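Local coordinates for uncharacterized protein AsqI (Emericella nidulans, PDB 5YY3), which catalyses, as a zinc-dependent cyclopenase of aspoquinolone biosynthesis, the conversion of 4'-methoxycyclopenin into 4'-methoxyviridicatin with loss of methyl isocyanate, at residues A301-Q306 with A408-Q413; P412-A417 with W610-E615; N502-W507 with Y604-A609; F576-D581 with Y633-S638. All blocks are in the same frame, centred on the assembly; numbering follows the deposited sequence.

In the fold
The four contacts lie on one side of the chain's centre and show chemistry changing with place in a hemocyanin-like fold. Contact 1 joins two helix ends of the metal-binding domain and is partly buried, relying on one arginine and water. Contact 2, likewise partly buried, takes over where contact 1 stops, sharing P412 and Q413, and ties the following loop to helix 611-614 by amide hydrogen bonds. Contact 3, buried between two loops of the Ig-like domain, is aromatic instead; A609 joins it to contact 1 by backbone bonds to A408 and Q413. Contact 4, also buried, pairs two strands of the sheet, and its F576 meets W507 and F606 of contact 3.

Contact 1: residues A301-Q306 with A408-Q413; sequences AIRKGQ and ATRYPQ
The carbonyl oxygen of I302 receives R410 NE at 3.2 Å, and the N-H points nearly straight at it, at 164°. The oxygen lies close to the guanidinium plane of R410, at the group's edge, while NE stands slightly out of the carbonyl plane. G305 CA also lies at the guanidinium's edge, 3.6 Å from NH2.

A second arginine, from the facing helix, joins it. R303 crosses R410 at about a right angle and sets its guanidinium over R410 CD, with NH1 3.7 Å from that carbon. The like charges probably repel mildly, but R303 NH2 is engaged in a salt bridge to D296 of the second subunit.

Y411 brings its hydroxyl to within 3.3 Å of G305 CA, and a water links Y411 OH (2.7 Å) to G305 O. G305, with positive phi, is the C-prime residue of a Schellman motif, a position that favours glycine.

The contact therefore brings together the C-terminal ends of helices 288-304 and 391-410. Helix 323-331 adds V327 against I302 and C323 against Y411, while the second subunit packs on R303 and T409.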
# COMPACT_ATOMS: atom_id res chain seq x y z
N ALA A 301 14.98 -40.23 -10.60
CA ALA A 301 14.96 -40.81 -11.94
C ALA A 301 15.45 -39.82 -13.01
O ALA A 301 16.19 -40.19 -13.91
CB ALA A 301 13.56 -41.28 -12.28
N ILE A 302 15.01 -38.56 -12.91
CA ILE A 302 15.41 -37.55 -13.88
C ILE A 302 16.92 -37.28 -13.80
O ILE A 302 17.59 -37.20 -14.82
CB ILE A 302 14.61 -36.23 -13.68
CG1 ILE A 302 13.16 -36.42 -14.13
CG2 ILE A 302 15.27 -35.08 -14.44
CD1 ILE A 302 12.23 -35.29 -13.77
N ARG A 303 17.45 -37.15 -12.60
CA ARG A 303 18.88 -36.98 -12.42
C ARG A 303 19.63 -38.22 -12.91
O ARG A 303 20.67 -38.12 -13.58
CB ARG A 303 19.20 -36.70 -10.94
CG ARG A 303 20.65 -36.97 -10.53
CD ARG A 303 21.66 -36.16 -11.33
NE ARG A 303 21.37 -34.73 -11.28
CZ ARG A 303 21.90 -33.82 -12.09
NH1 ARG A 303 22.76 -34.19 -13.04
NH2 ARG A 303 21.55 -32.55 -11.97
N LYS A 304 19.12 -39.41 -12.60
CA LYS A 304 19.83 -40.63 -12.99
C LYS A 304 19.67 -40.87 -14.49
O LYS A 304 20.50 -41.52 -15.12
CB LYS A 304 19.33 -41.84 -12.19
CG LYS A 304 20.02 -43.14 -12.57
CD LYS A 304 19.67 -44.24 -11.59
CE LYS A 304 20.51 -45.50 -11.85
NZ LYS A 304 20.53 -46.35 -10.62
N GLY A 305 18.60 -40.33 -15.06
CA GLY A 305 18.39 -40.43 -16.50
C GLY A 305 17.62 -41.67 -16.95
O GLY A 305 17.63 -41.97 -18.13
N GLN A 306 16.98 -42.37 -16.01
CA GLN A 306 16.15 -43.54 -16.31
C GLN A 306 14.91 -43.55 -15.43
O GLN A 306 14.97 -43.13 -14.28
CB GLN A 306 16.88 -44.88 -16.04
CG GLN A 306 18.38 -44.91 -16.24
CD GLN A 306 19.05 -46.02 -15.41
OE1 GLN A 306 18.42 -46.66 -14.56
NE2 GLN A 306 20.34 -46.23 -15.65
N ALA A 408 14.74 -30.24 -18.84
CA ALA A 408 15.23 -29.35 -19.87
C ALA A 408 16.72 -29.05 -19.72
O ALA A 408 17.44 -29.00 -20.71
CB ALA A 408 14.42 -28.06 -19.87
N THR A 409 17.21 -28.83 -18.50
CA THR A 409 18.64 -28.53 -18.38
C THR A 409 19.49 -29.82 -18.45
O THR A 409 20.69 -29.76 -18.76
CB THR A 409 18.98 -27.78 -17.08
OG1 THR A 409 19.15 -28.70 -16.00
CG2 THR A 409 17.91 -26.77 -16.74
N ARG A 410 18.87 -30.97 -18.17
CA ARG A 410 19.53 -32.27 -18.28
C ARG A 410 19.78 -32.72 -19.73
O ARG A 410 20.79 -33.37 -20.00
CB ARG A 410 18.71 -33.35 -17.55
CG ARG A 410 19.02 -33.44 -16.07
CD ARG A 410 20.32 -34.16 -15.80
NE ARG A 410 20.14 -35.61 -15.88
CZ ARG A 410 20.93 -36.42 -16.57
NH1 ARG A 410 21.96 -35.93 -17.25
NH2 ARG A 410 20.69 -37.72 -16.59
N TYR A 411 18.88 -32.37 -20.64
CA TYR A 411 19.02 -32.76 -22.04
C TYR A 411 18.96 -31.56 -22.97
O TYR A 411 17.93 -31.32 -23.61
CB TYR A 411 17.95 -33.79 -22.41
CG TYR A 411 18.05 -35.02 -21.54
CD1 TYR A 411 19.04 -35.97 -21.75
CD2 TYR A 411 17.18 -35.21 -20.47
CE1 TYR A 411 19.16 -37.09 -20.93
CE2 TYR A 411 17.29 -36.32 -19.65
CZ TYR A 411 18.28 -37.25 -19.88
OH TYR A 411 18.38 -38.35 -19.07
N PRO A 412 20.07 -30.80 -23.05
CA PRO A 412 20.15 -29.57 -23.84
C PRO A 412 19.96 -29.85 -25.33
O PRO A 412 19.96 -31.01 -25.72
CB PRO A 412 21.56 -29.05 -23.57
CG PRO A 412 22.08 -29.82 -22.41
CD PRO A 412 21.32 -31.10 -22.33
N GLN A 413 19.77 -28.82 -26.14
CA GLN A 413 19.64 -29.01 -27.58
C GLN A 413 20.42 -27.94 -28.32
O GLN A 413 20.56 -26.82 -27.83
CB GLN A 413 18.16 -29.00 -28.01
CG GLN A 413 17.40 -27.72 -27.67
CD GLN A 413 15.90 -27.83 -27.94
OE1 GLN A 413 15.43 -28.83 -28.47
NE2 GLN A 413 15.15 -26.80 -27.55
O HOH W 1 21.37 -29.93 -13.71
O HOH W 2 19.69 -40.58 -19.97

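Contact 2: residues P412-A417 with W610-E615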
# COMPACT_ATOMS: atom_id res chain seq x y z
N PRO A 412 20.07 -30.80 -23.05
CA PRO A 412 20.15 -29.57 -23.84
C PRO A 412 19.96 -29.85 -25.33
O PRO A 412 19.96 -31.01 -25.72
CB PRO A 412 21.56 -29.05 -23.57
CG PRO A 412 22.08 -29.82 -22.41
CD PRO A 412 21.32 -31.10 -22.33
N GLN A 413 19.77 -28.82 -26.14
CA GLN A 413 19.64 -29.01 -27.58
C GLN A 413 20.42 -27.94 -28.32
O GLN A 413 20.56 -26.82 -27.83
CB GLN A 413 18.16 -29.00 -28.01
CG GLN A 413 17.40 -27.72 -27.67
CD GLN A 413 15.90 -27.83 -27.94
OE1 GLN A 413 15.43 -28.83 -28.47
NE2 GLN A 413 15.15 -26.80 -27.55
N ASP A 414 20.94 -28.32 -29.48
CA ASP A 414 21.70 -27.43 -30.35
C ASP A 414 20.77 -26.41 -31.01
O ASP A 414 19.87 -26.78 -31.76
CB ASP A 414 22.42 -28.25 -31.42
CG ASP A 414 23.47 -27.46 -32.17
OD1 ASP A 414 23.29 -26.24 -32.34
OD2 ASP A 414 24.47 -28.07 -32.58
N ILE A 415 21.00 -25.12 -30.77
CA ILE A 415 20.09 -24.10 -31.27
C ILE A 415 20.20 -23.94 -32.79
O ILE A 415 19.30 -23.37 -33.42
CB ILE A 415 20.34 -22.72 -30.58
CG1 ILE A 415 19.07 -21.87 -30.63
CG2 ILE A 415 21.48 -21.95 -31.23
CD1 ILE A 415 17.86 -22.57 -30.07
N THR A 416 21.29 -24.45 -33.37
CA THR A 416 21.49 -24.40 -34.82
C THR A 416 20.97 -25.66 -35.52
O THR A 416 20.75 -25.65 -36.73
CB THR A 416 22.97 -24.23 -35.19
OG1 THR A 416 23.68 -25.43 -34.83
CG2 THR A 416 23.60 -23.05 -34.48
N ALA A 417 20.78 -26.74 -34.76
CA ALA A 417 20.46 -28.06 -35.31
C ALA A 417 19.34 -28.11 -36.36
O ALA A 417 19.37 -28.95 -37.25
CB ALA A 417 20.12 -29.00 -34.17
N TRP A 610 19.79 -24.76 -24.03
CA TRP A 610 20.57 -24.63 -25.27
C TRP A 610 22.00 -25.01 -25.01
O TRP A 610 22.62 -24.60 -24.02
CB TRP A 610 20.52 -23.22 -25.83
CG TRP A 610 19.16 -22.75 -26.18
CD1 TRP A 610 18.01 -23.50 -26.20
CD2 TRP A 610 18.78 -21.42 -26.54
NE1 TRP A 610 16.94 -22.70 -26.56
CE2 TRP A 610 17.39 -21.42 -26.77
CE3 TRP A 610 19.48 -20.22 -26.68
CZ2 TRP A 610 16.69 -20.28 -27.14
CZ3 TRP A 610 18.80 -19.08 -27.05
CH2 TRP A 610 17.41 -19.12 -27.28
N THR A 611 22.53 -25.80 -25.92
CA THR A 611 23.84 -26.38 -25.74
C THR A 611 24.90 -25.26 -25.84
O THR A 611 25.95 -25.32 -25.19
CB THR A 611 24.07 -27.50 -26.77
OG1 THR A 611 25.13 -28.34 -26.31
CG2 THR A 611 24.43 -26.93 -28.11
N GLN A 612 24.59 -24.22 -26.60
CA GLN A 612 25.45 -23.05 -26.71
C GLN A 612 25.68 -22.36 -25.36
O GLN A 612 26.69 -21.68 -25.15
CB GLN A 612 24.87 -22.04 -27.72
CG GLN A 612 25.06 -22.42 -29.21
CD GLN A 612 24.14 -23.56 -29.66
OE1 GLN A 612 23.09 -23.81 -29.07
NE2 GLN A 612 24.53 -24.23 -30.73
N LEU A 613 24.73 -22.53 -24.44
CA LEU A 613 24.84 -21.96 -23.10
C LEU A 613 25.33 -22.98 -22.06
O LEU A 613 26.20 -22.65 -21.25
CB LEU A 613 23.50 -21.39 -22.66
CG LEU A 613 22.94 -20.26 -23.52
CD1 LEU A 613 21.61 -19.78 -22.95
CD2 LEU A 613 23.93 -19.13 -23.57
N THR A 614 24.82 -24.21 -22.09
CA THR A 614 25.27 -25.22 -21.13
C THR A 614 26.74 -25.56 -21.31
O THR A 614 27.41 -25.97 -20.35
CB THR A 614 24.45 -26.52 -21.22
OG1 THR A 614 24.51 -27.03 -22.55
CG2 THR A 614 22.99 -26.26 -20.84
N GLU A 615 27.27 -25.38 -22.52
CA GLU A 615 28.68 -25.69 -22.79
C GLU A 615 29.55 -24.43 -22.84
O GLU A 615 30.76 -24.52 -23.03
CB GLU A 615 28.81 -26.49 -24.09
CG GLU A 615 28.18 -27.90 -24.02
CD GLU A 615 28.16 -28.63 -25.37
OE1 GLU A 615 28.57 -28.02 -26.39
OE2 GLU A 615 27.71 -29.80 -25.39
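Q413 and W610 form a single backbone bridge, their CA atoms 5.0 Å apart, where the loop leaving helix 391-410 meets the start of the short helix 611-614. T611 N donates to Q413 O at 2.9 Å, and W610 CA adds a CA-H...O contact to the same oxygen.

An Asx turn organises the opposing loop: D414 OD1 accepts from T416 N, two residues on. The same oxygen takes T416 OG1 and, across the contact, Q612 NE2 at 2.9 Å, so three donors grip one carboxylate atom. Q612 approaches from above the carboxylate plane, with D414 OD1 lying almost in the plane of its own amide; the two flat groups are turned 52° apart. A bend at chi2 (74°) swings Q612 CD toward the loop. There the amide is used from both ends, since OE1 accepts I415 N at 3.0 Å while NE2 holds D414. This double grip fixes the rotation of the amide.

Van der Waals contacts flank the polar group: P412 CB and CG rest against the hydroxyl of T614, each 3.7 Å from OG1, and T611 CG2 rests on D414 CA. W610 NE1 donates a hydrogen bond to P605 O, and I626 of helix 623-626 packs against the indole.

I415 turns at chi2 (53°) to set CD1 over the indole face in a CH-pi contact, 3.6 Å from the centroid of the five-membered ring of W610.

Contact 3: residues N502-W507 with Y604-A609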
# COMPACT_ATOMS: atom_id res chain seq x y z
N ASN A 502 16.29 -14.12 -19.61
CA ASN A 502 17.31 -15.19 -19.62
C ASN A 502 16.85 -16.53 -19.03
O ASN A 502 17.66 -17.44 -18.87
CB ASN A 502 18.56 -14.74 -18.88
CG ASN A 502 19.35 -13.73 -19.67
OD1 ASN A 502 19.35 -13.75 -20.91
ND2 ASN A 502 20.02 -12.84 -18.96
N ASP A 503 15.58 -16.63 -18.69
CA ASP A 503 15.00 -17.89 -18.27
C ASP A 503 14.23 -18.46 -19.45
O ASP A 503 13.25 -17.85 -19.90
CB ASP A 503 14.08 -17.68 -17.07
CG ASP A 503 13.31 -18.92 -16.70
OD1 ASP A 503 13.82 -20.03 -16.93
OD2 ASP A 503 12.19 -18.77 -16.16
N TYR A 504 14.68 -19.62 -19.94
CA TYR A 504 14.01 -20.35 -21.02
C TYR A 504 12.50 -20.43 -20.82
O TYR A 504 11.72 -20.22 -21.75
CB TYR A 504 14.54 -21.78 -21.11
CG TYR A 504 16.02 -21.96 -21.35
CD1 TYR A 504 16.59 -21.73 -22.61
CD2 TYR A 504 16.85 -22.43 -20.33
CE1 TYR A 504 17.95 -21.92 -22.83
CE2 TYR A 504 18.20 -22.62 -20.54
CZ TYR A 504 18.75 -22.37 -21.79
OH TYR A 504 20.11 -22.57 -22.00
N HIS A 505 12.10 -20.75 -19.60
CA HIS A 505 10.71 -21.11 -19.33
C HIS A 505 9.84 -19.89 -19.14
O HIS A 505 8.62 -20.03 -18.98
CB HIS A 505 10.66 -22.02 -18.12
CG HIS A 505 11.62 -23.16 -18.23
ND1 HIS A 505 11.30 -24.35 -18.85
CD2 HIS A 505 12.93 -23.26 -17.88
CE1 HIS A 505 12.35 -25.14 -18.85
NE2 HIS A 505 13.36 -24.50 -18.28
N SER A 506 10.45 -18.71 -19.18
CA SER A 506 9.70 -17.46 -19.08
C SER A 506 9.27 -16.96 -20.46
O SER A 506 8.48 -16.01 -20.56
CB SER A 506 10.52 -16.39 -18.37
OG SER A 506 10.61 -16.68 -16.98
N TRP A 507 9.78 -17.59 -21.51
CA TRP A 507 9.39 -17.18 -22.84
C TRP A 507 7.99 -17.68 -23.14
O TRP A 507 7.68 -18.86 -22.97
CB TRP A 507 10.41 -17.68 -23.86
CG TRP A 507 11.62 -16.83 -23.83
CD1 TRP A 507 12.73 -17.00 -23.04
CD2 TRP A 507 11.85 -15.63 -24.59
NE1 TRP A 507 13.63 -15.99 -23.27
CE2 TRP A 507 13.12 -15.14 -24.22
CE3 TRP A 507 11.11 -14.93 -25.55
CZ2 TRP A 507 13.66 -13.98 -24.77
CZ3 TRP A 507 11.65 -13.77 -26.10
CH2 TRP A 507 12.91 -13.31 -25.71
N TYR A 604 9.35 -25.21 -28.70
CA TYR A 604 10.68 -25.11 -29.30
C TYR A 604 10.97 -23.68 -29.74
O TYR A 604 10.12 -23.06 -30.38
CB TYR A 604 10.80 -26.05 -30.50
CG TYR A 604 12.18 -26.08 -31.12
CD1 TYR A 604 13.17 -26.92 -30.63
CD2 TYR A 604 12.49 -25.26 -32.21
CE1 TYR A 604 14.43 -26.95 -31.18
CE2 TYR A 604 13.76 -25.28 -32.77
CZ TYR A 604 14.73 -26.14 -32.25
OH TYR A 604 15.99 -26.19 -32.81
N PRO A 605 12.17 -23.18 -29.47
CA PRO A 605 13.36 -23.85 -28.92
C PRO A 605 13.58 -23.64 -27.42
O PRO A 605 14.66 -23.93 -26.90
CB PRO A 605 14.49 -23.19 -29.70
CG PRO A 605 14.02 -21.76 -29.85
CD PRO A 605 12.50 -21.82 -29.95
N PHE A 606 12.56 -23.14 -26.73
CA PHE A 606 12.72 -22.86 -25.31
C PHE A 606 12.33 -24.02 -24.41
O PHE A 606 12.27 -23.85 -23.20
CB PHE A 606 11.91 -21.62 -24.93
CG PHE A 606 12.44 -20.35 -25.55
CD1 PHE A 606 13.63 -19.80 -25.11
CD2 PHE A 606 11.76 -19.73 -26.59
CE1 PHE A 606 14.11 -18.65 -25.67
CE2 PHE A 606 12.24 -18.58 -27.15
CZ PHE A 606 13.41 -18.03 -26.69
N ASN A 607 12.08 -25.19 -24.99
CA ASN A 607 11.58 -26.34 -24.25
C ASN A 607 12.70 -27.23 -23.71
O ASN A 607 12.46 -28.09 -22.87
CB ASN A 607 10.63 -27.15 -25.12
CG ASN A 607 11.30 -27.67 -26.38
OD1 ASN A 607 12.25 -27.07 -26.88
ND2 ASN A 607 10.80 -28.79 -26.91
N ARG A 608 13.92 -27.00 -24.18
CA ARG A 608 15.12 -27.64 -23.61
C ARG A 608 16.19 -26.59 -23.43
O ARG A 608 16.11 -25.53 -24.02
CB ARG A 608 15.64 -28.76 -24.50
CG ARG A 608 15.06 -30.10 -24.18
CD ARG A 608 15.20 -31.04 -25.34
NE ARG A 608 13.90 -31.26 -25.94
CZ ARG A 608 12.98 -32.07 -25.42
NH1 ARG A 608 13.26 -32.74 -24.31
NH2 ARG A 608 11.80 -32.23 -26.02
N ALA A 609 17.21 -26.88 -22.62
CA ALA A 609 18.30 -25.92 -22.48
C ALA A 609 19.05 -25.85 -23.81
O ALA A 609 18.95 -26.77 -24.63
CB ALA A 609 19.24 -26.30 -21.35
O HOH W 3 9.29 -24.07 -21.64
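F606 and W507 form an offset stack: the phenyl ring and the five-membered ring of the indole are only 6° from parallel, with centroids 3.9 Å apart. The closest atoms are W507 CD1 and F606 CE1, at 3.4 Å. W507 CG lies over the centre of the F606 ring, and W507 CB adds a CH-pi contact to that same face, so the tryptophan covers it with both ring and methylene.

Y504, on a 3-10 turn, presents itself differently. It gives the edge of its ring to F606, with the two CD1 atoms 4.3 Å apart, and its face to the backbone beyond. A609 CA stands over that face, off-centre, 4.0 Å from the ring centroid. Beyond the ring, Y504 OH accepts from W610 N, while W507 NE1 donates to M501 O.

F494 and F576, from neighbouring strands, meet F606 edge-to-face and extend the aromatic cluster of the Ig-like domain. H505 lies between this cluster and helix 391-410, its side chain about 11 Å from that of the zinc ligand H218.

Between the two loops the direct attachment is aromatic and van der Waals. The polar ends of Y504 and W507 each have a partner just outside the two loops, so the rings can be buried.

Contact 4: residues F576-D581 with Y633-S638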
# COMPACT_ATOMS: atom_id res chain seq x y z
N PHE A 576 11.21 -12.44 -29.91
CA PHE A 576 12.19 -13.38 -30.41
C PHE A 576 11.57 -14.15 -31.57
O PHE A 576 10.42 -14.58 -31.48
CB PHE A 576 12.64 -14.33 -29.28
CG PHE A 576 13.28 -15.60 -29.76
CD1 PHE A 576 12.51 -16.72 -30.07
CD2 PHE A 576 14.66 -15.71 -29.85
CE1 PHE A 576 13.09 -17.89 -30.48
CE2 PHE A 576 15.26 -16.89 -30.26
CZ PHE A 576 14.47 -17.98 -30.58
N CYS A 577 12.32 -14.29 -32.65
CA CYS A 577 11.84 -15.03 -33.80
C CYS A 577 12.95 -15.93 -34.31
O CYS A 577 14.07 -15.48 -34.57
CB CYS A 577 11.33 -14.10 -34.90
SG CYS A 577 10.40 -15.00 -36.20
N ILE A 578 12.65 -17.21 -34.43
CA ILE A 578 13.60 -18.15 -35.00
C ILE A 578 12.98 -18.77 -36.26
O ILE A 578 11.77 -19.01 -36.32
CB ILE A 578 14.01 -19.25 -33.96
CG1 ILE A 578 15.03 -20.22 -34.56
CG2 ILE A 578 12.81 -20.01 -33.42
CD1 ILE A 578 15.61 -21.20 -33.54
N ALA A 579 13.81 -18.99 -37.28
CA ALA A 579 13.34 -19.69 -38.47
C ALA A 579 13.87 -21.12 -38.47
O ALA A 579 15.08 -21.36 -38.44
CB ALA A 579 13.77 -18.95 -39.75
N THR A 580 12.97 -22.09 -38.50
CA THR A 580 13.42 -23.47 -38.54
C THR A 580 13.06 -24.14 -39.85
O THR A 580 12.07 -23.80 -40.50
CB THR A 580 12.83 -24.30 -37.36
OG1 THR A 580 11.39 -24.27 -37.39
CG2 THR A 580 13.31 -23.75 -36.03
N ASP A 581 13.90 -25.09 -40.25
CA ASP A 581 13.55 -26.08 -41.25
C ASP A 581 12.99 -27.31 -40.56
O ASP A 581 13.72 -28.00 -39.86
CB ASP A 581 14.75 -26.48 -42.10
CG ASP A 581 14.40 -27.52 -43.15
OD1 ASP A 581 13.30 -27.44 -43.73
OD2 ASP A 581 15.23 -28.43 -43.38
N TYR A 633 24.09 -16.08 -35.58
CA TYR A 633 22.79 -16.78 -35.67
C TYR A 633 21.82 -16.00 -36.52
O TYR A 633 20.90 -15.37 -36.00
CB TYR A 633 22.19 -17.03 -34.27
CG TYR A 633 23.16 -17.68 -33.30
CD1 TYR A 633 23.40 -19.05 -33.35
CD2 TYR A 633 23.85 -16.93 -32.36
CE1 TYR A 633 24.29 -19.66 -32.47
CE2 TYR A 633 24.75 -17.53 -31.49
CZ TYR A 633 24.96 -18.89 -31.55
OH TYR A 633 25.84 -19.51 -30.68
N PRO A 634 22.00 -16.03 -37.85
CA PRO A 634 21.26 -15.13 -38.74
C PRO A 634 19.80 -15.55 -38.89
O PRO A 634 18.97 -14.76 -39.33
CB PRO A 634 22.01 -15.25 -40.08
CG PRO A 634 23.29 -16.02 -39.77
CD PRO A 634 22.96 -16.87 -38.58
N PHE A 635 19.52 -16.80 -38.52
CA PHE A 635 18.17 -17.38 -38.55
C PHE A 635 17.37 -17.07 -37.25
O PHE A 635 16.26 -17.59 -37.04
CB PHE A 635 18.27 -18.90 -38.77
CG PHE A 635 19.03 -19.60 -37.68
CD1 PHE A 635 20.42 -19.57 -37.66
CD2 PHE A 635 18.36 -20.25 -36.66
CE1 PHE A 635 21.13 -20.18 -36.64
CE2 PHE A 635 19.06 -20.86 -35.63
CZ PHE A 635 20.44 -20.83 -35.62
N ILE A 636 17.95 -16.26 -36.37
CA ILE A 636 17.29 -15.75 -35.17
C ILE A 636 17.36 -14.23 -35.21
O ILE A 636 18.37 -13.66 -35.64
CB ILE A 636 17.95 -16.26 -33.85
CG1 ILE A 636 17.68 -17.75 -33.63
CG2 ILE A 636 17.45 -15.46 -32.64
CD1 ILE A 636 18.62 -18.42 -32.61
N THR A 637 16.29 -13.58 -34.78
CA THR A 637 16.33 -12.14 -34.60
C THR A 637 15.47 -11.76 -33.39
O THR A 637 14.63 -12.54 -32.95
CB THR A 637 15.86 -11.39 -35.85
OG1 THR A 637 16.31 -10.02 -35.79
CG2 THR A 637 14.34 -11.44 -35.98
N SER A 638 15.70 -10.57 -32.86
CA SER A 638 14.96 -10.14 -31.67
C SER A 638 14.88 -8.64 -31.64
O SER A 638 15.69 -7.95 -32.26
CB SER A 638 15.61 -10.67 -30.39
OG SER A 638 16.86 -10.06 -30.17
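The edge of the F635 ring receives I578 CG1 near the ring plane, 3.9 Å from CD2, while I636 CG2 comes up obliquely to the F576 ring, 3.5 Å from CE2. I578 CD1 also touches F635 CE2, and the side chains of I578 and F635 lie side by side, pointing the same way.

Between the rings, I578 and I636 also run alongside each other, with their CG1 atoms 3.7 Å apart. I578 places CG1 anti to its backbone N (chi1 -179°), whereas in I636 it is CG2 that takes this position, turned toward F576.

The backbones form an antiparallel pair within the Ig-like domain's sheet, the strand axes 4.8 Å apart and their directions at 166°. C577 and T637 are the hydrogen-bonded pair, joined by C577 N to T637 O and T637 N to C577 O, both 2.9 Å. F576 with S638 and I578 with I636 are non-hydrogen-bonded pairs, with side chains on one face; C577 and T637 project from the other, toward L427 of strand 422-431.

A type I turn from Y633 to I636 leads into strand 636-644. It leaves the carbonyl of F635 directed at strand 571-580, where A579 N reaches F635 O at 2.8 Å.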